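Local structure of probable chitinase A (Chromobacterium violaceum, 4TX8) at residues Q197-S202 and S233-A238; L179-Q184 and N201-I206; A108-W113 and V288-Y293. The protein probably hydrolyses chitin as a family 18 endochitinase, with a TIM-barrel glycosidase domain and a carbohydrate-binding module of family 5/12. One frame throughout, in Å; residues are numbered along the deposited sequence.

Contact 1 (Q197-S202 and S233-A238); sequences QNFVNS and SNLVSA
Phe-199 overlaps the methyl of Ala-238, with CD1 3.5 Å and CE1 3.8 Å from CB, the methyl lying obliquely to the ring. The ring gets there because CG stands anti to the backbone N (chi1 -179°), which swings it toward the next helix. Farther out, CZ meets CD1 of Leu-235 at 4.3 Å, and Leu-190 in a preceding loop touches both of these side chains. Val-200 comes in one residue on: its CG2 rests 3.3 Å from the backbone O of Ala-238, and this small residue is thus met by both neighbours. The arrangement illustrates how consecutive helices of a TIM barrel are packed in its outer layer. Over these segments the two run in roughly the same direction, at 31°, with axes 10.0 Å apart at closest approach. An alanine at the nearest point brings the backbones to 5.9 Å between CA of Val-200 and CA of Ala-238. No hydrogen bond crosses the interface. Polar groups of helix 193-210 are served within it and beyond: Asn-198 O accepts both Ser-202 OG and Ser-202 N, from opposite faces of its plane, and Ser-202 OG is also bonded to Val-149 N.

Contact 2 (L179-Q184 and N201-I206); sequences LSLGGQ and NSLYGI
Leu-179 meets Ile-206 at the start of a contact that seals a beta-alpha-beta unit of the TIM barrel, in which strand 176-182 leads into helix 193-210 and then into the adjacent parallel strand 214-218. The helix runs back over the outside of the barrel; over these segments its direction is 146° from that of the strand. The two segment axes lie 11.6 Å apart at closest approach, a gap bridged entirely by aliphatic branches. The side chain of Leu-179 leaves the strand toward the helix, with CG opposite the backbone N (chi1 180°). CD2 is the branch that does the touching: it is 3.7 Å from CG2 of Ile-206, where the two side chains cross at about a right angle, and 4.2 Å from CD2 of Leu-203. Phe-151 adjoins both Leu-179 and Ile-206, extending the apolar layer beyond the pair.

Ser-180, next in sequence, turns to the other side of the sheet, into the barrel, where its OG is hydrogen-bonded to OD2 of Asp-216. Leu-181 returns to the helical side and, with Leu-203, closes the contact on the helix turn before Ile-206. Leu-217 of the following strand lies against Leu-181, while Leu-242 of helix 230-246 reaches Leu-203 from the neighbouring helix. Leu-181 and Leu-203 extend toward one another tip to tip, and both methyls of each take part: CD2 of Leu-181 is 4.1 Å from CD1 of Leu-203, and CD1 of Leu-181 is 4.2 Å from CD2 of Leu-203.

Contact 3 (A108-W113 and V288-Y293); sequences ALVGYW and VIHVQY
His-290 projects its imidazole across the interior of the barrel, where it is met by two side chains of strand 108-114, Val-110 and Tyr-112. The strands do not pair with each other: strands 345-350 and 393-397 intervene in the sheet, and the nearest CA atoms, those of Val-110 and His-290, are 8.9 Å apart. Here the contact is made across the interior of the closed TIM barrel, by inward-pointing side chains that fill the space its strands surround.

The two partners approach the imidazole differently. Val-110 and His-290 cross at about a right angle, and a single branch makes the contact: CG1 of Val-110 is 3.9 Å from NE2 and 4.1 Å from CD2 of His-290. This CG1 is anti to the valine's own backbone N (chi1 178°), which makes it, and not CG2, the methyl that meets the ring. Tyr-112 arrives obliquely with the end of its phenol, placing OH 3.8 Å from CE1 of His-290. The histidine itself has a chi1 of 32°, well short of a staggered value, so its rotation may carry some strain. Ala-255, which contributes to the calcium site, and Met-395 touch both Tyr-112 and His-290.

Tyr-112 OH directs its hydrogen bonding elsewhere, to OD2 of Asp-216. Asp-216, Asp-218 and Glu-220 fit the DxDxE sequence signature of family 18 glycosidases, and in this structure the last two bind calcium. Gln-292, two residues beyond His-290, is bonded through NE2 to OD1 of Asp-218. No hydrogen bond joins the histidine to the tyrosine, whose hydroxyl is engaged by Asp-216, and the two meet through van der Waals contact alone; His-290 packs beside a phenol that is itself tied to the acidic signature.

From the N terminus, segment 108-113 lies on the first barrel strand, and contact 3 closes its loop only at 288-293, some 175 residues later. Both other contacts are nested inside that loop. Contact 2 closes a short excursion from segment 179-184, at the end of strand 176-182, to helix segment 201-206. Contact 1 sets out from the stretch on which contact 2 ends and closes at 233-238; the two share Asn-201 and Ser-202. Together they bind strand to helix and helix to helix, whereas contact 3 spans the barrel interior. Phe-199 CZ touches Leu-181 CD2 at 3.6 Å, joining contacts 1 and 2, and Ser-180 OG lies 3.7 Å from Tyr-112 CE2, carrying the packing inward to contact 3.

Contact 1 (Q197-S202 and S233-A238)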
loop_
_atom_site.group_PDB
_atom_site.type_symbol
_atom_site.label_atom_id
_atom_site.label_comp_id
_atom_site.label_asym_id
_atom_site.label_seq_id
_atom_site.Cartn_x
_atom_site.Cartn_y
_atom_site.Cartn_z
ATOM N N GLN A 197 14.334 5.107 21.369
ATOM C CA GLN A 197 13.844 6.380 21.884
ATOM C C GLN A 197 13.857 7.471 20.813
ATOM O O GLN A 197 12.921 8.266 20.726
ATOM C CB GLN A 197 14.664 6.816 23.098
ATOM C CG GLN A 197 14.421 5.955 24.326
ATOM C CD GLN A 197 12.947 5.839 24.668
ATOM O OE1 GLN A 197 12.383 4.745 24.670
ATOM N NE2 GLN A 197 12.316 6.971 24.960
ATOM N N ASN A 198 14.906 7.503 19.994
ATOM C CA ASN A 198 14.980 8.467 18.897
ATOM C C ASN A 198 13.871 8.222 17.878
ATOM O O ASN A 198 13.267 9.161 17.360
ATOM C CB ASN A 198 16.344 8.406 18.207
ATOM C CG ASN A 198 17.460 8.979 19.060
ATOM O OD1 ASN A 198 17.215 9.742 19.994
ATOM N ND2 ASN A 198 18.695 8.621 18.735
ATOM N N PHE A 199 13.614 6.946 17.606
ATOM C CA PHE A 199 12.524 6.521 16.732
ATOM C C PHE A 199 11.195 7.046 17.249
ATOM O O PHE A 199 10.461 7.728 16.535
ATOM C CB PHE A 199 12.503 4.991 16.635
ATOM C CG PHE A 199 11.423 4.433 15.741
ATOM C CD1 PHE A 199 10.161 4.151 16.245
ATOM C CD2 PHE A 199 11.686 4.149 14.411
ATOM C CE1 PHE A 199 9.174 3.621 15.434
ATOM C CE2 PHE A 199 10.705 3.619 13.593
ATOM C CZ PHE A 199 9.446 3.352 14.107
ATOM N N VAL A 200 10.904 6.727 18.504
ATOM C CA VAL A 200 9.646 7.108 19.132
ATOM C C VAL A 200 9.462 8.624 19.164
ATOM O O VAL A 200 8.441 9.141 18.709
ATOM C CB VAL A 200 9.559 6.548 20.564
ATOM C CG1 VAL A 200 8.412 7.188 21.320
ATOM C CG2 VAL A 200 9.407 5.032 20.528
ATOM N N ASN A 201 10.458 9.330 19.691
ATOM C CA ASN A 201 10.363 10.777 19.852
ATOM C C ASN A 201 10.245 11.528 18.526
ATOM O O ASN A 201 9.397 12.407 18.389
ATOM C CB ASN A 201 11.566 11.304 20.638
ATOM C CG ASN A 201 11.572 10.831 22.082
ATOM O OD1 ASN A 201 10.537 10.450 22.629
ATOM N ND2 ASN A 201 12.743 10.860 22.708
ATOM N N SER A 202 11.085 11.190 17.551
ATOM C CA SER A 202 11.080 11.928 16.291
ATOM C C SER A 202 9.779 11.702 15.515
ATOM O O SER A 202 9.229 12.642 14.941
ATOM C CB SER A 202 12.293 11.556 15.427
ATOM O OG SER A 202 12.252 10.203 15.011
ATOM N N SER A 233 12.365 -7.358 17.918
ATOM C CA SER A 233 11.818 -7.019 19.230
ATOM C C SER A 233 11.708 -5.512 19.427
ATOM O O SER A 233 10.712 -5.019 19.957
ATOM C CB SER A 233 12.679 -7.613 20.348
ATOM O OG SER A 233 12.618 -9.025 20.342
ATOM N N ASN A 234 12.735 -4.785 19.001
ATOM C CA ASN A 234 12.786 -3.348 19.235
ATOM C C ASN A 234 11.729 -2.578 18.451
ATOM O O ASN A 234 11.251 -1.544 18.909
ATOM C CB ASN A 234 14.176 -2.808 18.902
ATOM C CG ASN A 234 15.244 -3.331 19.845
ATOM O OD1 ASN A 234 14.944 -3.793 20.947
ATOM N ND2 ASN A 234 16.499 -3.257 19.417
ATOM N N LEU A 235 11.359 -3.082 17.277
ATOM C CA LEU A 235 10.349 -2.417 16.459
ATOM C C LEU A 235 8.978 -2.481 17.127
ATOM O O LEU A 235 8.251 -1.491 17.159
ATOM C CB LEU A 235 10.289 -3.038 15.059
ATOM C CG LEU A 235 9.283 -2.437 14.073
ATOM C CD1 LEU A 235 9.501 -0.940 13.916
ATOM C CD2 LEU A 235 9.366 -3.137 12.720
ATOM N N VAL A 236 8.632 -3.647 17.662
ATOM C CA VAL A 236 7.370 -3.818 18.377
ATOM C C VAL A 236 7.308 -2.892 19.588
ATOM O O VAL A 236 6.299 -2.229 19.830
ATOM C CB VAL A 236 7.171 -5.274 18.836
ATOM C CG1 VAL A 236 5.973 -5.386 19.769
ATOM C CG2 VAL A 236 7.003 -6.189 17.633
ATOM N N SER A 237 8.401 -2.848 20.341
ATOM C CA SER A 237 8.494 -1.982 21.510
ATOM C C SER A 237 8.378 -0.515 21.114
ATOM O O SER A 237 7.705 0.267 21.784
ATOM C CB SER A 237 9.810 -2.229 22.251
ATOM O OG SER A 237 9.937 -1.365 23.366
ATOM N N ALA A 238 9.030 -0.151 20.015
ATOM C CA ALA A 238 9.028 1.228 19.539
ATOM C C ALA A 238 7.630 1.679 19.129
ATOM O O ALA A 238 7.196 2.775 19.485
ATOM C CB ALA A 238 9.995 1.388 18.379
#

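Contact 2 (L179-Q184 and N201-I206)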
loop_
_atom_site.group_PDB
_atom_site.type_symbol
_atom_site.label_atom_id
_atom_site.label_comp_id
_atom_site.label_asym_id
_atom_site.label_seq_id
_atom_site.Cartn_x
_atom_site.Cartn_y
_atom_site.Cartn_z
ATOM N N LEU A 179 1.682 8.014 7.527
ATOM C CA LEU A 179 3.054 8.188 7.075
ATOM C C LEU A 179 3.749 6.840 6.964
ATOM O O LEU A 179 3.797 6.088 7.932
ATOM C CB LEU A 179 3.816 9.100 8.038
ATOM C CG LEU A 179 5.279 9.364 7.689
ATOM C CD1 LEU A 179 5.381 10.003 6.315
ATOM C CD2 LEU A 179 5.938 10.239 8.745
ATOM N N SER A 180 4.289 6.528 5.790
ATOM C CA SER A 180 4.950 5.243 5.603
ATOM C C SER A 180 6.452 5.309 5.849
ATOM O O SER A 180 7.133 6.245 5.425
ATOM C CB SER A 180 4.699 4.697 4.198
ATOM O OG SER A 180 5.318 3.430 4.041
ATOM N N LEU A 181 6.955 4.299 6.544
ATOM C CA LEU A 181 8.386 4.112 6.715
ATOM C C LEU A 181 8.882 3.153 5.644
ATOM O O LEU A 181 8.497 1.981 5.631
ATOM C CB LEU A 181 8.701 3.566 8.109
ATOM C CG LEU A 181 8.863 4.520 9.295
ATOM C CD1 LEU A 181 7.933 5.718 9.207
ATOM C CD2 LEU A 181 8.621 3.756 10.586
ATOM N N GLY A 182 9.723 3.649 4.744
ATOM C CA GLY A 182 10.240 2.826 3.667
ATOM C C GLY A 182 10.933 3.647 2.594
ATOM O O GLY A 182 11.380 4.765 2.845
ATOM N N GLY A 183 11.030 3.083 1.396
ATOM C CA GLY A 183 11.599 3.779 0.258
ATOM C C GLY A 183 13.106 3.933 0.320
ATOM O O GLY A 183 13.790 3.249 1.077
ATOM N N GLN A 184 13.619 4.857 -0.478
ATOM C CA GLN A 184 15.053 5.028 -0.651
ATOM C C GLN A 184 15.790 5.175 0.682
ATOM O O GLN A 184 16.874 4.626 0.865
ATOM C CB GLN A 184 15.314 6.235 -1.541
ATOM C CG GLN A 184 16.742 6.407 -1.966
ATOM C CD GLN A 184 16.891 7.588 -2.888
ATOM O OE1 GLN A 184 16.380 7.578 -4.007
ATOM N NE2 GLN A 184 17.564 8.630 -2.413
ATOM N N ASN A 201 10.458 9.330 19.691
ATOM C CA ASN A 201 10.363 10.777 19.852
ATOM C C ASN A 201 10.245 11.528 18.526
ATOM O O ASN A 201 9.397 12.407 18.389
ATOM C CB ASN A 201 11.566 11.304 20.638
ATOM C CG ASN A 201 11.572 10.831 22.082
ATOM O OD1 ASN A 201 10.537 10.450 22.629
ATOM N ND2 ASN A 201 12.743 10.860 22.708
ATOM N N SER A 202 11.085 11.190 17.551
ATOM C CA SER A 202 11.080 11.928 16.291
ATOM C C SER A 202 9.779 11.702 15.515
ATOM O O SER A 202 9.229 12.642 14.941
ATOM C CB SER A 202 12.293 11.556 15.427
ATOM O OG SER A 202 12.252 10.203 15.011
ATOM N N LEU A 203 9.277 10.467 15.511
ATOM C CA LEU A 203 8.017 10.168 14.829
ATOM C C LEU A 203 6.834 10.833 15.524
ATOM O O LEU A 203 5.887 11.277 14.870
ATOM C CB LEU A 203 7.784 8.661 14.743
ATOM C CG LEU A 203 8.293 7.980 13.473
ATOM C CD1 LEU A 203 8.084 6.485 13.567
ATOM C CD2 LEU A 203 7.591 8.546 12.243
ATOM N N TYR A 204 6.891 10.895 16.851
ATOM C CA TYR A 204 5.875 11.593 17.622
ATOM C C TYR A 204 5.822 13.055 17.197
ATOM O O TYR A 204 4.746 13.619 17.025
ATOM C CB TYR A 204 6.154 11.479 19.121
ATOM C CG TYR A 204 5.186 12.252 19.986
ATOM C CD1 TYR A 204 3.929 11.744 20.281
ATOM C CD2 TYR A 204 5.531 13.490 20.508
ATOM C CE1 TYR A 204 3.039 12.449 21.073
ATOM C CE2 TYR A 204 4.654 14.202 21.298
ATOM C CZ TYR A 204 3.410 13.678 21.579
ATOM O OH TYR A 204 2.535 14.386 22.367
ATOM N N GLY A 205 6.994 13.657 17.015
ATOM C CA GLY A 205 7.081 15.034 16.562
ATOM C C GLY A 205 6.472 15.239 15.186
ATOM O O GLY A 205 5.777 16.224 14.945
ATOM N N ILE A 206 6.729 14.301 14.281
ATOM C CA ILE A 206 6.223 14.399 12.917
ATOM C C ILE A 206 4.704 14.248 12.880
ATOM O O ILE A 206 4.004 15.073 12.289
ATOM C CB ILE A 206 6.866 13.340 11.997
ATOM C CG1 ILE A 206 8.376 13.574 11.894
ATOM C CG2 ILE A 206 6.222 13.369 10.619
ATOM C CD1 ILE A 206 9.126 12.466 11.181
#

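Contact 3 (A108-W113 and V288-Y293)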
loop_
_atom_site.group_PDB
_atom_site.type_symbol
_atom_site.label_atom_id
_atom_site.label_comp_id
_atom_site.label_asym_id
_atom_site.label_seq_id
_atom_site.Cartn_x
_atom_site.Cartn_y
_atom_site.Cartn_z
ATOM N N ALA A 108 -11.947 -1.076 2.473
ATOM C CA ALA A 108 -11.092 0.058 2.153
ATOM C C ALA A 108 -10.242 -0.154 0.909
ATOM O O ALA A 108 -9.809 -1.271 0.617
ATOM C CB ALA A 108 -10.193 0.374 3.344
ATOM N N LEU A 109 -10.023 0.934 0.178
ATOM C CA LEU A 109 -9.003 0.984 -0.859
ATOM C C LEU A 109 -7.832 1.779 -0.295
ATOM O O LEU A 109 -7.963 2.970 -0.004
ATOM C CB LEU A 109 -9.532 1.634 -2.141
ATOM C CG LEU A 109 -8.955 1.221 -3.506
ATOM C CD1 LEU A 109 -8.961 2.399 -4.472
ATOM C CD2 LEU A 109 -7.565 0.598 -3.422
ATOM N N VAL A 110 -6.698 1.107 -0.126
ATOM C CA VAL A 110 -5.495 1.723 0.419
ATOM C C VAL A 110 -4.494 1.961 -0.704
ATOM O O VAL A 110 -4.246 1.067 -1.509
ATOM C CB VAL A 110 -4.849 0.835 1.507
ATOM C CG1 VAL A 110 -3.568 1.470 2.031
ATOM C CG2 VAL A 110 -5.834 0.573 2.640
ATOM N N GLY A 111 -3.926 3.162 -0.763
ATOM C CA GLY A 111 -2.953 3.478 -1.792
ATOM C C GLY A 111 -1.823 4.367 -1.311
ATOM O O GLY A 111 -1.989 5.142 -0.364
ATOM N N TYR A 112 -0.672 4.254 -1.967
ATOM C CA TYR A 112 0.490 5.063 -1.624
ATOM C C TYR A 112 0.572 6.317 -2.487
ATOM O O TYR A 112 0.446 6.256 -3.709
ATOM C CB TYR A 112 1.779 4.251 -1.766
ATOM C CG TYR A 112 1.963 3.198 -0.698
ATOM C CD1 TYR A 112 1.303 1.976 -0.777
ATOM C CD2 TYR A 112 2.786 3.434 0.398
ATOM C CE1 TYR A 112 1.463 1.014 0.206
ATOM C CE2 TYR A 112 2.957 2.476 1.383
ATOM C CZ TYR A 112 2.290 1.271 1.284
ATOM O OH TYR A 112 2.459 0.322 2.262
ATOM N N TRP A 113 0.791 7.448 -1.825
ATOM C CA TRP A 113 0.933 8.744 -2.473
ATOM C C TRP A 113 2.419 9.115 -2.528
ATOM O O TRP A 113 3.078 9.194 -1.491
ATOM C CB TRP A 113 0.110 9.789 -1.706
ATOM C CG TRP A 113 0.226 11.216 -2.163
ATOM C CD1 TRP A 113 -0.512 11.830 -3.133
ATOM C CD2 TRP A 113 1.098 12.219 -1.627
ATOM N NE1 TRP A 113 -0.139 13.151 -3.247
ATOM C CE2 TRP A 113 0.848 13.413 -2.333
ATOM C CE3 TRP A 113 2.073 12.220 -0.624
ATOM C CZ2 TRP A 113 1.538 14.596 -2.070
ATOM C CZ3 TRP A 113 2.759 13.399 -0.363
ATOM C CH2 TRP A 113 2.487 14.570 -1.085
ATOM N N VAL A 288 -4.510 -2.710 9.943
ATOM C CA VAL A 288 -4.591 -3.600 8.789
ATOM C C VAL A 288 -3.202 -4.020 8.317
ATOM O O VAL A 288 -2.276 -3.215 8.277
ATOM C CB VAL A 288 -5.364 -2.944 7.605
ATOM C CG1 VAL A 288 -4.714 -1.633 7.181
ATOM C CG2 VAL A 288 -5.462 -3.902 6.421
ATOM N N ILE A 289 -3.046 -5.297 7.992
ATOM C CA ILE A 289 -1.850 -5.725 7.288
ATOM C C ILE A 289 -2.229 -6.069 5.856
ATOM O O ILE A 289 -3.152 -6.844 5.612
ATOM C CB ILE A 289 -1.158 -6.932 7.961
ATOM C CG1 ILE A 289 0.012 -7.410 7.094
ATOM C CG2 ILE A 289 -2.146 -8.067 8.224
ATOM C CD1 ILE A 289 0.855 -8.487 7.733
ATOM N N HIS A 290 -1.539 -5.449 4.907
ATOM C CA HIS A 290 -1.741 -5.764 3.502
ATOM C C HIS A 290 -0.426 -6.225 2.897
ATOM O O HIS A 290 0.402 -5.418 2.464
ATOM C CB HIS A 290 -2.314 -4.567 2.742
ATOM C CG HIS A 290 -1.865 -3.238 3.267
ATOM N ND1 HIS A 290 -0.540 -2.874 3.343
ATOM C CD2 HIS A 290 -2.575 -2.181 3.730
ATOM C CE1 HIS A 290 -0.448 -1.649 3.836
ATOM N NE2 HIS A 290 -1.668 -1.207 4.078
ATOM N N VAL A 291 -0.238 -7.538 2.899
ATOM C CA VAL A 291 0.966 -8.155 2.371
ATOM C C VAL A 291 1.109 -7.831 0.886
ATOM O O VAL A 291 0.126 -7.767 0.149
ATOM C CB VAL A 291 0.947 -9.683 2.607
ATOM C CG1 VAL A 291 1.903 -10.410 1.673
ATOM C CG2 VAL A 291 1.280 -9.990 4.059
ATOM N N GLN A 292 2.341 -7.583 0.459
ATOM C CA GLN A 292 2.622 -7.327 -0.942
ATOM C C GLN A 292 2.722 -8.649 -1.695
ATOM O O GLN A 292 3.674 -9.406 -1.528
ATOM C CB GLN A 292 3.908 -6.502 -1.085
ATOM C CG GLN A 292 3.798 -5.110 -0.452
ATOM C CD GLN A 292 5.137 -4.406 -0.287
ATOM O OE1 GLN A 292 6.189 -4.965 -0.584
ATOM N NE2 GLN A 292 5.097 -3.166 0.185
ATOM N N TYR A 293 1.717 -8.934 -2.511
ATOM C CA TYR A 293 1.725 -10.154 -3.304
ATOM C C TYR A 293 2.290 -9.878 -4.691
ATOM O O TYR A 293 1.688 -10.236 -5.704
ATOM C CB TYR A 293 0.318 -10.744 -3.391
ATOM C CG TYR A 293 -0.227 -11.133 -2.039
ATOM C CD1 TYR A 293 0.135 -12.335 -1.446
ATOM C CD2 TYR A 293 -1.092 -10.295 -1.347
ATOM C CE1 TYR A 293 -0.354 -12.694 -0.199
ATOM C CE2 TYR A 293 -1.584 -10.645 -0.106
ATOM C CZ TYR A 293 -1.214 -11.845 0.463
ATOM O OH TYR A 293 -1.707 -12.191 1.701
#